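Local coordinates for flavin-nucleotide-binding protein (Mycobacterium smegmatis, PDB 4YBN) that binds FAD and heme b within a split beta-barrel fold and probably works as an oxidoreductase of the pyridoxamine 5'-phosphate oxidase-related family, at residues A[51-56]-A[125-130]; A[59-65]-A[148-154]. One frame throughout, in Å; residues are numbered along the deposited sequence.

In the fold
Two crossing contacts illustrate how a split beta-barrel builds a cofactor site from distant pieces of chain. From the N terminus, strand 44-55 supplies residues 51-56, and a short turn leads into strand 58-64, its antiparallel neighbour, which supplies 59-65. The chain then runs through helix 68-74 and strands 78-91, 99-108 and 110-113 before helix 116-130 brings 125-130 back to close contact 1. After two short helices, strand 149-155 closes contact 2. Because the segments alternate along the chain, the two loops cross. Gly53 O and Val60 N, 2.9 Å apart, join them across the sheet, and both contacts reach the same heme.

Contact 1 (A[51-56]-A[125-130]); sequences GFGRVG and ALTDRF. With HEM (protoporphyrin IX containing Fe), chain F.
Arg129, Val55 and Phe130 carry most of this strand-on-helix contact. Residues 51-55 run extended, as part of strand 44-55, and cross the last turns of a helix at 125-130, while Gly56 turns the chain away; the axes approach to 7.8 Å with 129° between their N-to-C directions. By CA atoms, Gly53 faces Leu126 at 5.5 Å and Val55 faces Ala125 at 6.8 Å. Arg129, with chi1 near -93°, folds back along the helix so that NE donates to Arg54 O at 2.9 Å, while NH1 makes a weak bond of 2.9 Å to Ala125 O. A water accepts from Arg129 NH2 (2.7 Å) and Gly56 N (3.1 Å) and donates to Arg54 O (3.1 Å). Val55 (chi1 t) lies over one guanidinium face, CG2 to Arg129 CZ 4.1 Å, and sets CG1 4.0 Å from Ala125 CB. This is helix 116-130 of the split barrel packing against strand 44-55, whose glycines permit close approach: a CB on Gly53 would clash with Arg129 CG and Leu126 CD1, and Leu126 CD1 instead comes 3.4 Å from Gly53 N. Gly56, at phi 66° and psi -112°, accepts from Arg54 NH1 at 2.8 Å through its O. Phe130 (chi1 m) points its ring edge at Gly51, Phe130 CZ to Gly51 C 3.7 Å, and Phe130 CE1 lies 3.2 Å from Phe52 O. CD2 of Phe130 lies 3.0 Å from heme CMB, and its ring packs edge-to-face with Phe100 of the second subunit, while Gly51 touches FAD.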
ATOM      1  N   GLY A  51      -3.586  -4.471   9.049  1.00 19.12           N
ATOM      2  CA  GLY A  51      -2.960  -3.419   9.899  1.00 19.20           C
ATOM      3  C   GLY A  51      -1.813  -3.897  10.777  1.00 18.79           C
ATOM      4  O   GLY A  51      -1.801  -5.018  11.256  1.00 19.29           O
ATOM      5  N   PHE A  52      -0.797  -3.083  10.977  1.00 18.19           N
ATOM      6  CA  PHE A  52       0.270  -3.515  11.859  1.00 17.51           C
ATOM      7  C   PHE A  52       0.658  -2.300  12.723  1.00 18.33           C
ATOM      8  O   PHE A  52       0.408  -1.125  12.349  1.00 17.18           O
ATOM      9  CB  PHE A  52       1.462  -4.003  11.078  1.00 17.33           C
ATOM     10  CG  PHE A  52       2.280  -2.898  10.540  1.00 18.45           C
ATOM     11  CD1 PHE A  52       1.923  -2.261   9.317  1.00 18.37           C
ATOM     12  CD2 PHE A  52       3.366  -2.385  11.254  1.00 17.08           C
ATOM     13  CE1 PHE A  52       2.594  -1.145   8.847  1.00 18.00           C
ATOM     14  CE2 PHE A  52       4.041  -1.286  10.787  1.00 18.32           C
ATOM     15  CZ  PHE A  52       3.653  -0.625   9.599  1.00 18.13           C
ATOM     16  N   GLY A  53       1.306  -2.550  13.842  1.00 17.66           N
ATOM     17  CA  GLY A  53       1.973  -1.487  14.588  1.00 19.70           C
ATOM     18  C   GLY A  53       3.374  -1.933  14.985  1.00 19.26           C
ATOM     19  O   GLY A  53       3.602  -3.129  15.210  1.00 21.14           O
ATOM     20  N   ARG A  54       4.336  -1.033  14.961  1.00 16.13           N
ATOM     21  CA  ARG A  54       5.646  -1.302  15.459  1.00 18.45           C
ATOM     22  C   ARG A  54       5.604  -1.092  16.972  1.00 20.25           C
ATOM     23  O   ARG A  54       5.300   0.037  17.443  1.00 22.01           O
ATOM     24  CB  ARG A  54       6.683  -0.369  14.852  1.00 19.31           C
ATOM     25  CG  ARG A  54       8.092  -0.763  15.266  1.00 19.14           C
ATOM     26  CD  ARG A  54       9.189   0.175  14.777  1.00 21.44           C
ATOM     27  NE  ARG A  54       9.048   1.590  15.182  1.00 23.02           N
ATOM     28  CZ  ARG A  54       9.541   2.075  16.328  1.00 26.82           C
ATOM     29  NH1 ARG A  54      10.248   1.313  17.122  1.00 27.76           N
ATOM     30  NH2 ARG A  54       9.417   3.344  16.637  1.00 26.95           N
ATOM     31  N   VAL A  55       5.887  -2.150  17.721  1.00 21.21           N
ATOM     32  CA  VAL A  55       5.968  -2.087  19.196  1.00 22.51           C
ATOM     33  C   VAL A  55       7.372  -2.365  19.512  1.00 20.45           C
ATOM     34  O   VAL A  55       7.768  -3.484  19.585  1.00 22.28           O
ATOM     35  CB  VAL A  55       4.999  -3.035  19.845  1.00 23.90           C
ATOM     36  CG1 VAL A  55       5.055  -2.996  21.385  1.00 26.62           C
ATOM     37  CG2 VAL A  55       3.597  -2.682  19.363  1.00 24.40           C
ATOM     38  N   GLY A  56       8.126  -1.298  19.602  1.00 22.09           N
ATOM     39  CA  GLY A  56       9.560  -1.395  19.774  1.00 22.56           C
ATOM     40  C   GLY A  56      10.288  -2.006  18.596  1.00 22.34           C
ATOM     41  O   GLY A  56      10.267  -1.433  17.514  1.00 25.67           O
ATOM     42  N   ALA A 125      -0.889  -1.984  23.289  1.00 26.44           N
ATOM     43  CA  ALA A 125       0.147  -1.212  22.574  1.00 27.59           C
ATOM     44  C   ALA A 125      -0.208  -1.076  21.068  1.00 25.77           C
ATOM     45  O   ALA A 125       0.017  -0.044  20.499  1.00 26.36           O
ATOM     46  CB  ALA A 125       1.517  -1.802  22.753  1.00 29.86           C
ATOM     47  N   LEU A 126      -0.775  -2.115  20.467  0.80 27.93           N
ATOM     48  CA  LEU A 126      -1.197  -2.082  19.054  0.80 27.44           C
ATOM     49  C   LEU A 126      -2.280  -1.046  18.871  0.80 29.92           C
ATOM     50  O   LEU A 126      -2.174  -0.166  18.002  0.80 26.87           O
ATOM     51  CB  LEU A 126      -1.676  -3.474  18.562  0.80 29.28           C
ATOM     52  CG  LEU A 126      -2.113  -3.613  17.086  0.80 28.63           C
ATOM     53  CD1 LEU A 126      -1.016  -3.086  16.202  0.80 30.85           C
ATOM     54  CD2 LEU A 126      -2.493  -5.046  16.609  0.80 28.94           C
ATOM     55  N   THR A 127      -3.307  -1.092  19.718  1.00 28.18           N
ATOM     56  CA  THR A 127      -4.375  -0.077  19.635  1.00 30.56           C
ATOM     57  C   THR A 127      -3.883   1.378  19.688  1.00 29.31           C
ATOM     58  O   THR A 127      -4.310   2.219  18.903  1.00 35.29           O
ATOM     59  CB  THR A 127      -5.334  -0.299  20.796  1.00 27.67           C
ATOM     60  OG1 THR A 127      -5.986  -1.534  20.563  1.00 29.39           O
ATOM     61  CG2 THR A 127      -6.334   0.818  20.926  1.00 31.41           C
ATOM     62  N   ASP A 128      -2.947   1.643  20.568  1.00 30.48           N
ATOM     63  CA  ASP A 128      -2.334   2.934  20.701  1.00 31.80           C
ATOM     64  C   ASP A 128      -1.448   3.342  19.528  1.00 35.60           C
ATOM     65  O   ASP A 128      -1.047   4.470  19.488  1.00 35.79           O
ATOM     66  CB  ASP A 128      -1.494   3.027  21.974  1.00 34.89           C
ATOM     67  CG  ASP A 128      -2.357   3.206  23.267  1.00 43.19           C
ATOM     68  OD1 ASP A 128      -3.602   3.369  23.203  1.00 48.22           O
ATOM     69  OD2 ASP A 128      -1.776   3.130  24.356  1.00 44.84           O
ATOM     70  N   ARG A 129      -1.113   2.421  18.617  1.00 35.23           N
ATOM     71  CA  ARG A 129      -0.467   2.780  17.339  1.00 35.46           C
ATOM     72  C   ARG A 129      -1.498   3.336  16.376  1.00 35.04           C
ATOM     73  O   ARG A 129      -1.260   4.353  15.722  1.00 42.87           O
ATOM     74  CB  ARG A 129       0.235   1.514  16.708  1.00 33.66           C
ATOM     75  CG  ARG A 129       1.681   1.381  17.073  1.00 34.12           C
ATOM     76  CD  ARG A 129       1.870   1.564  18.499  1.00 34.94           C
ATOM     77  NE  ARG A 129       3.227   1.395  18.966  1.00 36.22           N
ATOM     78  CZ  ARG A 129       3.504   1.307  20.262  1.00 39.26           C
ATOM     79  NH1 ARG A 129       2.491   1.359  21.181  1.00 34.84           N
ATOM     80  NH2 ARG A 129       4.768   1.183  20.630  1.00 35.60           N
ATOM     81  N   PHE A 130      -2.624   2.644  16.300  1.00 32.08           N
ATOM     82  CA  PHE A 130      -3.660   2.920  15.331  1.00 32.60           C
ATOM     83  C   PHE A 130      -4.371   4.195  15.739  1.00 34.97           C
ATOM     84  O   PHE A 130      -4.640   5.034  14.884  1.00 36.41           O
ATOM     85  CB  PHE A 130      -4.714   1.766  15.210  1.00 34.62           C
ATOM     86  CG  PHE A 130      -4.174   0.445  14.653  1.00 41.47           C
ATOM     87  CD1 PHE A 130      -3.135   0.407  13.703  1.00 42.10           C
ATOM     88  CD2 PHE A 130      -4.738  -0.767  15.060  1.00 42.49           C
ATOM     89  CE1 PHE A 130      -2.677  -0.805  13.211  1.00 42.34           C
ATOM     90  CE2 PHE A 130      -4.278  -2.001  14.566  1.00 45.67           C
ATOM     91  CZ  PHE A 130      -3.237  -2.021  13.652  1.00 45.03           C
TER
HETATM   92  CHA HEM F 304     -10.332  -7.869  12.853  0.51 41.94           C
HETATM   93  CHB HEM F 304      -8.554  -3.422  13.160  0.51 39.04           C
HETATM   94  CHC HEM F 304      -8.289  -3.788  17.988  0.51 37.39           C
HETATM   95  CHD HEM F 304      -9.862  -8.326  17.630  0.51 38.31           C
HETATM   96  C1A HEM F 304      -9.895  -6.621  12.529  0.51 41.24           C
HETATM   97  C2A HEM F 304      -9.863  -6.114  11.205  0.51 42.03           C
HETATM   98  C3A HEM F 304      -9.332  -4.867  11.295  0.51 39.28           C
HETATM   99  C4A HEM F 304      -9.059  -4.604  12.664  0.51 36.87           C
HETATM  100  CMA HEM F 304      -9.125  -3.943  10.120  0.51 34.44           C
HETATM  101  CAA HEM F 304     -10.291  -6.817   9.925  0.51 45.85           C
HETATM  102  CBA HEM F 304     -11.809  -6.969   9.742  0.51 43.89           C
HETATM  103  CGA HEM F 304     -12.069  -7.695   8.439  0.51 45.95           C
HETATM  104  O1A HEM F 304     -12.576  -7.072   7.472  0.51 39.88           O
HETATM  105  O2A HEM F 304     -11.787  -8.916   8.310  0.51 43.90           O
HETATM  106  C1B HEM F 304      -8.354  -3.118  14.517  0.51 39.05           C
HETATM  107  C2B HEM F 304      -7.921  -1.833  14.969  0.51 35.78           C
HETATM  108  C3B HEM F 304      -7.815  -1.903  16.328  0.51 37.15           C
HETATM  109  C4B HEM F 304      -8.240  -3.288  16.703  0.51 35.61           C
HETATM  110  CMB HEM F 304      -7.596  -0.622  14.121  0.51 36.37           C
HETATM  111  CAB HEM F 304      -7.439  -0.725  17.155  0.51 35.73           C
HETATM  112  CBB HEM F 304      -7.695  -0.657  18.450  0.51 32.66           C
HETATM  113  C1C HEM F 304      -8.665  -5.094  18.357  0.51 37.74           C
HETATM  114  C2C HEM F 304      -8.474  -5.681  19.644  0.51 32.79           C
HETATM  115  C3C HEM F 304      -8.931  -6.997  19.554  0.51 32.52           C
HETATM  116  C4C HEM F 304      -9.398  -7.182  18.183  0.51 34.28           C
HETATM  117  CMC HEM F 304      -7.922  -4.992  20.862  0.51 30.38           C
HETATM  118  CAC HEM F 304      -9.040  -7.972  20.657  0.51 35.96           C
HETATM  119  CBC HEM F 304      -8.937  -7.714  21.980  0.51 34.69           C
HETATM  120  C1D HEM F 304     -10.121  -8.532  16.288  0.51 39.76           C
HETATM  121  C2D HEM F 304     -10.672  -9.814  15.794  0.51 39.42           C
HETATM  122  C3D HEM F 304     -10.805  -9.657  14.479  0.51 39.43           C
HETATM  123  C4D HEM F 304     -10.321  -8.315  14.164  0.51 41.53           C
HETATM  124  CMD HEM F 304     -11.040 -11.052  16.571  0.51 39.42           C
HETATM  125  CAD HEM F 304     -11.342 -10.623  13.471  0.51 41.55           C
HETATM  126  CBD HEM F 304     -12.797 -10.242  13.129  0.51 39.85           C
HETATM  127  CGD HEM F 304     -13.540 -11.366  12.428  0.51 38.62           C
HETATM  128  O1D HEM F 304     -14.473 -11.990  12.996  0.51 38.33           O
HETATM  129  O2D HEM F 304     -13.207 -11.682  11.267  0.51 34.75           O
HETATM  130  NA  HEM F 304      -9.404  -5.688  13.404  0.51 37.90           N
HETATM  131  NB  HEM F 304      -8.564  -3.931  15.569  0.51 39.46           N
HETATM  132  NC  HEM F 304      -9.148  -6.051  17.483  0.51 36.32           N
HETATM  133  ND  HEM F 304      -9.935  -7.674  15.277  0.51 40.09           N
HETATM  134 FE   HEM F 304      -9.239  -5.926  15.393  0.51 40.71          FE
HETATM  135  O   HOH W   1       7.104   1.653  19.379  1.00 36.59           O

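Contact 2 (A[59-65]-A[148-154]); sequences LVIHGST and ATLALAL. With HEM (protoporphyrin IX containing Fe), chain F.
Ile61 (chi1 p) lies across Leu152 (chi1 m), CG1 to CB 3.9 Å, on the sheet face that also carries Leu59, Leu150 and Leu154. The strands 59-64 and 149-154 are antiparallel, at 160° with axes 4.6 Å apart. Hydrogen-bonded pairs are Leu59-Leu154, Ile61-Leu152 and Gly63-Leu150, each closed by two N-H...O bonds of 2.8 to 2.9 Å between backbone N and O of the paired residues; Thr65 N adds one to Ala148 O at 3.1 Å. Between them fall the non-hydrogen-bonded pairs Val60-Ala153 (CA-CA 4.4 Å), His62-Ala151 (4.3 Å) and Ser64-Thr149 (5.0 Å).

On the other face, His62 (chi1 p, 80°) sends NE2 to the heme iron at 2.5 Å, so that the axial ligand is carried by a strand of the sheet. Thr149 CG2 meets the imidazole edge, 3.9 Å from His62 CD2, and Thr149 OG1, bonded to Glu145 O, lies 3.1 Å from heme CAC. Nearly fully extended Gly63 (phi 173°, psi -162°) lies about 3 Å from FAD at its nearest atom, and His62 O makes a weak hydrogen bond to FAD N3. Leu70 of helix 68-74 and Phe111 of strand 110-113 pack on the Ile61 and Leu152 face, while Leu123 and Leu126 of helix 116-130 back His62, and strand 44-55 flanks the other edge of strand 58-64.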
ATOM      1  N   LEU A  59       7.209  -5.956  14.796  1.00 20.43           N
ATOM      2  CA  LEU A  59       6.000  -5.642  13.997  1.00 20.12           C
ATOM      3  C   LEU A  59       4.872  -6.557  14.350  1.00 21.83           C
ATOM      4  O   LEU A  59       4.943  -7.799  14.256  1.00 21.98           O
ATOM      5  CB  LEU A  59       6.401  -5.781  12.546  1.00 22.94           C
ATOM      6  CG  LEU A  59       5.542  -5.288  11.409  1.00 24.30           C
ATOM      7  CD1 LEU A  59       6.422  -5.024  10.186  1.00 23.44           C
ATOM      8  CD2 LEU A  59       4.447  -6.276  11.116  1.00 23.54           C
ATOM      9  N   VAL A  60       3.800  -5.973  14.822  1.00 19.04           N
ATOM     10  CA  VAL A  60       2.724  -6.727  15.415  1.00 19.79           C
ATOM     11  C   VAL A  60       1.434  -6.633  14.626  1.00 18.64           C
ATOM     12  O   VAL A  60       1.045  -5.533  14.253  1.00 19.24           O
ATOM     13  CB  VAL A  60       2.472  -6.203  16.850  1.00 23.15           C
ATOM     14  CG1 VAL A  60       1.399  -7.009  17.537  1.00 22.98           C
ATOM     15  CG2 VAL A  60       3.788  -6.224  17.635  1.00 23.86           C
ATOM     16  N   ILE A  61       0.755  -7.760  14.423  1.00 18.45           N
ATOM     17  CA  ILE A  61      -0.541  -7.791  13.780  1.00 18.99           C
ATOM     18  C   ILE A  61      -1.493  -8.559  14.626  1.00 18.46           C
ATOM     19  O   ILE A  61      -1.112  -9.311  15.551  1.00 19.47           O
ATOM     20  CB  ILE A  61      -0.442  -8.422  12.354  1.00 17.79           C
ATOM     21  CG1 ILE A  61       0.058  -9.891  12.394  1.00 19.09           C
ATOM     22  CG2 ILE A  61       0.515  -7.569  11.503  1.00 18.10           C
ATOM     23  CD1 ILE A  61       0.250 -10.574  11.074  1.00 20.93           C
ATOM     24  N   HIS A  62      -2.752  -8.469  14.279  1.00 19.52           N
ATOM     25  CA  HIS A  62      -3.730  -9.278  14.916  1.00 21.45           C
ATOM     26  C   HIS A  62      -4.942  -9.584  14.101  1.00 23.56           C
ATOM     27  O   HIS A  62      -5.199  -8.960  13.070  1.00 23.47           O
ATOM     28  CB  HIS A  62      -4.146  -8.608  16.207  1.00 25.98           C
ATOM     29  CG  HIS A  62      -5.117  -7.532  16.017  1.00 30.22           C
ATOM     30  ND1 HIS A  62      -4.867  -6.475  15.174  1.00 32.29           N
ATOM     31  CD2 HIS A  62      -6.369  -7.362  16.504  1.00 33.48           C
ATOM     32  CE1 HIS A  62      -5.919  -5.672  15.186  1.00 41.05           C
ATOM     33  NE2 HIS A  62      -6.836  -6.190  15.982  1.00 37.27           N
ATOM     34  N   GLY A  63      -5.745 -10.504  14.573  1.00 22.57           N
ATOM     35  CA  GLY A  63      -7.009 -10.795  13.871  1.00 23.03           C
ATOM     36  C   GLY A  63      -7.717 -11.974  14.459  1.00 26.83           C
ATOM     37  O   GLY A  63      -7.379 -12.345  15.575  1.00 23.98           O
ATOM     38  N   SER A  64      -8.665 -12.572  13.726  1.00 25.46           N
ATOM     39  CA  SER A  64      -9.473 -13.633  14.271  1.00 27.77           C
ATOM     40  C   SER A  64      -8.659 -14.907  14.391  1.00 25.90           C
ATOM     41  O   SER A  64      -7.911 -15.284  13.474  1.00 25.14           O
ATOM     42  CB  SER A  64     -10.737 -13.893  13.413  1.00 33.08           C
ATOM     43  OG  SER A  64     -11.463 -15.029  13.891  1.00 34.23           O
ATOM     44  N   THR A  65      -8.818 -15.582  15.520  1.00 25.91           N
ATOM     45  CA  THR A  65      -8.260 -16.924  15.663  1.00 29.58           C
ATOM     46  C   THR A  65      -8.755 -17.906  14.611  1.00 36.66           C
ATOM     47  O   THR A  65      -8.120 -18.983  14.431  1.00 31.62           O
ATOM     48  CB  THR A  65      -8.599 -17.558  17.011  1.00 33.49           C
ATOM     49  OG1 THR A  65     -10.024 -17.626  17.158  1.00 30.76           O
ATOM     50  CG2 THR A  65      -7.932 -16.802  18.151  1.00 34.50           C
ATOM     51  N   ALA A 148     -10.798 -14.764  21.357  1.00 28.19           N
ATOM     52  CA  ALA A 148     -11.135 -14.714  19.926  1.00 26.96           C
ATOM     53  C   ALA A 148     -10.044 -14.034  19.040  1.00 25.93           C
ATOM     54  O   ALA A 148     -10.181 -13.985  17.858  1.00 26.78           O
ATOM     55  CB  ALA A 148     -12.464 -14.014  19.718  1.00 30.39           C
ATOM     56  N   THR A 149      -8.940 -13.628  19.621  1.00 22.93           N
ATOM     57  CA  THR A 149      -7.884 -12.865  18.950  1.00 23.52           C
ATOM     58  C   THR A 149      -6.521 -13.576  18.933  1.00 21.58           C
ATOM     59  O   THR A 149      -6.017 -14.102  19.908  1.00 25.96           O
ATOM     60  CB  THR A 149      -7.762 -11.439  19.582  1.00 25.08           C
ATOM     61  OG1 THR A 149      -9.030 -10.795  19.497  1.00 27.44           O
ATOM     62  CG2 THR A 149      -6.783 -10.493  18.872  1.00 23.91           C
ATOM     63  N   LEU A 150      -5.919 -13.529  17.776  1.00 24.01           N
ATOM     64  CA  LEU A 150      -4.609 -14.029  17.518  1.00 23.29           C
ATOM     65  C   LEU A 150      -3.786 -12.802  17.333  1.00 21.85           C
ATOM     66  O   LEU A 150      -4.101 -11.936  16.524  1.00 23.22           O
ATOM     67  CB  LEU A 150      -4.730 -14.824  16.230  1.00 27.67           C
ATOM     68  CG  LEU A 150      -3.635 -15.757  15.797  1.00 31.03           C
ATOM     69  CD1 LEU A 150      -3.194 -16.670  16.924  1.00 33.64           C
ATOM     70  CD2 LEU A 150      -4.158 -16.584  14.618  1.00 28.75           C
ATOM     71  N   ALA A 151      -2.768 -12.658  18.129  1.00 19.62           N
ATOM     72  CA  ALA A 151      -1.781 -11.623  17.952  1.00 19.14           C
ATOM     73  C   ALA A 151      -0.473 -12.237  17.602  1.00 19.45           C
ATOM     74  O   ALA A 151      -0.097 -13.212  18.220  1.00 21.99           O
ATOM     75  CB  ALA A 151      -1.650 -10.835  19.270  1.00 20.76           C
ATOM     76  N   LEU A 152       0.251 -11.652  16.654  1.00 19.74           N
ATOM     77  CA  LEU A 152       1.493 -12.177  16.145  1.00 20.08           C
ATOM     78  C   LEU A 152       2.544 -11.134  15.989  1.00 19.29           C
ATOM     79  O   LEU A 152       2.217  -9.998  15.640  1.00 20.00           O
ATOM     80  CB  LEU A 152       1.270 -12.783  14.737  1.00 21.26           C
ATOM     81  CG  LEU A 152       0.143 -13.813  14.648  1.00 23.82           C
ATOM     82  CD1 LEU A 152      -0.267 -14.012  13.203  1.00 27.35           C
ATOM     83  CD2 LEU A 152       0.628 -15.116  15.196  1.00 27.45           C
ATOM     84  N   ALA A 153       3.820 -11.486  16.175  1.00 16.52           N
ATOM     85  CA  ALA A 153       4.910 -10.500  16.173  1.00 19.20           C
ATOM     86  C   ALA A 153       6.069 -11.002  15.375  1.00 20.45           C
ATOM     87  O   ALA A 153       6.468 -12.166  15.506  1.00 21.56           O
ATOM     88  CB  ALA A 153       5.379 -10.240  17.612  1.00 23.23           C
ATOM     89  N   LEU A 154       6.550 -10.154  14.497  1.00 21.44           N
ATOM     90  CA  LEU A 154       7.731 -10.405  13.725  1.00 21.73           C
ATOM     91  C   LEU A 154       8.849  -9.518  14.196  1.00 23.96           C
ATOM     92  O   LEU A 154       8.707  -8.312  14.264  1.00 21.92           O
ATOM     93  CB  LEU A 154       7.396 -10.100  12.256  1.00 23.16           C
ATOM     94  CG  LEU A 154       8.528 -10.215  11.234  1.00 22.93           C
ATOM     95  CD1 LEU A 154       8.809 -11.693  11.047  1.00 26.01           C
ATOM     96  CD2 LEU A 154       8.223  -9.593   9.905  1.00 26.33           C
TER
HETATM   97  CHA HEM F 304     -10.332  -7.869  12.853  0.51 41.94           C
HETATM   98  CHB HEM F 304      -8.554  -3.422  13.160  0.51 39.04           C
HETATM   99  CHC HEM F 304      -8.289  -3.788  17.988  0.51 37.39           C
HETATM  100  CHD HEM F 304      -9.862  -8.326  17.630  0.51 38.31           C
HETATM  101  C1A HEM F 304      -9.895  -6.621  12.529  0.51 41.24           C
HETATM  102  C2A HEM F 304      -9.863  -6.114  11.205  0.51 42.03           C
HETATM  103  C3A HEM F 304      -9.332  -4.867  11.295  0.51 39.28           C
HETATM  104  C4A HEM F 304      -9.059  -4.604  12.664  0.51 36.87           C
HETATM  105  CMA HEM F 304      -9.125  -3.943  10.120  0.51 34.44           C
HETATM  106  CAA HEM F 304     -10.291  -6.817   9.925  0.51 45.85           C
HETATM  107  CBA HEM F 304     -11.809  -6.969   9.742  0.51 43.89           C
HETATM  108  CGA HEM F 304     -12.069  -7.695   8.439  0.51 45.95           C
HETATM  109  O1A HEM F 304     -12.576  -7.072   7.472  0.51 39.88           O
HETATM  110  O2A HEM F 304     -11.787  -8.916   8.310  0.51 43.90           O
HETATM  111  C1B HEM F 304      -8.354  -3.118  14.517  0.51 39.05           C
HETATM  112  C2B HEM F 304      -7.921  -1.833  14.969  0.51 35.78           C
HETATM  113  C3B HEM F 304      -7.815  -1.903  16.328  0.51 37.15           C
HETATM  114  C4B HEM F 304      -8.240  -3.288  16.703  0.51 35.61           C
HETATM  115  CMB HEM F 304      -7.596  -0.622  14.121  0.51 36.37           C
HETATM  116  CAB HEM F 304      -7.439  -0.725  17.155  0.51 35.73           C
HETATM  117  CBB HEM F 304      -7.695  -0.657  18.450  0.51 32.66           C
HETATM  118  C1C HEM F 304      -8.665  -5.094  18.357  0.51 37.74           C
HETATM  119  C2C HEM F 304      -8.474  -5.681  19.644  0.51 32.79           C
HETATM  120  C3C HEM F 304      -8.931  -6.997  19.554  0.51 32.52           C
HETATM  121  C4C HEM F 304      -9.398  -7.182  18.183  0.51 34.28           C
HETATM  122  CMC HEM F 304      -7.922  -4.992  20.862  0.51 30.38           C
HETATM  123  CAC HEM F 304      -9.040  -7.972  20.657  0.51 35.96           C
HETATM  124  CBC HEM F 304      -8.937  -7.714  21.980  0.51 34.69           C
HETATM  125  C1D HEM F 304     -10.121  -8.532  16.288  0.51 39.76           C
HETATM  126  C2D HEM F 304     -10.672  -9.814  15.794  0.51 39.42           C
HETATM  127  C3D HEM F 304     -10.805  -9.657  14.479  0.51 39.43           C
HETATM  128  C4D HEM F 304     -10.321  -8.315  14.164  0.51 41.53           C
HETATM  129  CMD HEM F 304     -11.040 -11.052  16.571  0.51 39.42           C
HETATM  130  CAD HEM F 304     -11.342 -10.623  13.471  0.51 41.55           C
HETATM  131  CBD HEM F 304     -12.797 -10.242  13.129  0.51 39.85           C
HETATM  132  CGD HEM F 304     -13.540 -11.366  12.428  0.51 38.62           C
HETATM  133  O1D HEM F 304     -14.473 -11.990  12.996  0.51 38.33           O
HETATM  134  O2D HEM F 304     -13.207 -11.682  11.267  0.51 34.75           O
HETATM  135  NA  HEM F 304      -9.404  -5.688  13.404  0.51 37.90           N
HETATM  136  NB  HEM F 304      -8.564  -3.931  15.569  0.51 39.46           N
HETATM  137  NC  HEM F 304      -9.148  -6.051  17.483  0.51 36.32           N
HETATM  138  ND  HEM F 304      -9.935  -7.674  15.277  0.51 40.09           N
HETATM  139 FE   HEM F 304      -9.239  -5.926  15.393  0.51 40.71          FE
HETATM  140  O   HOH W   2     -12.633 -13.858  16.149  1.00 48.90           O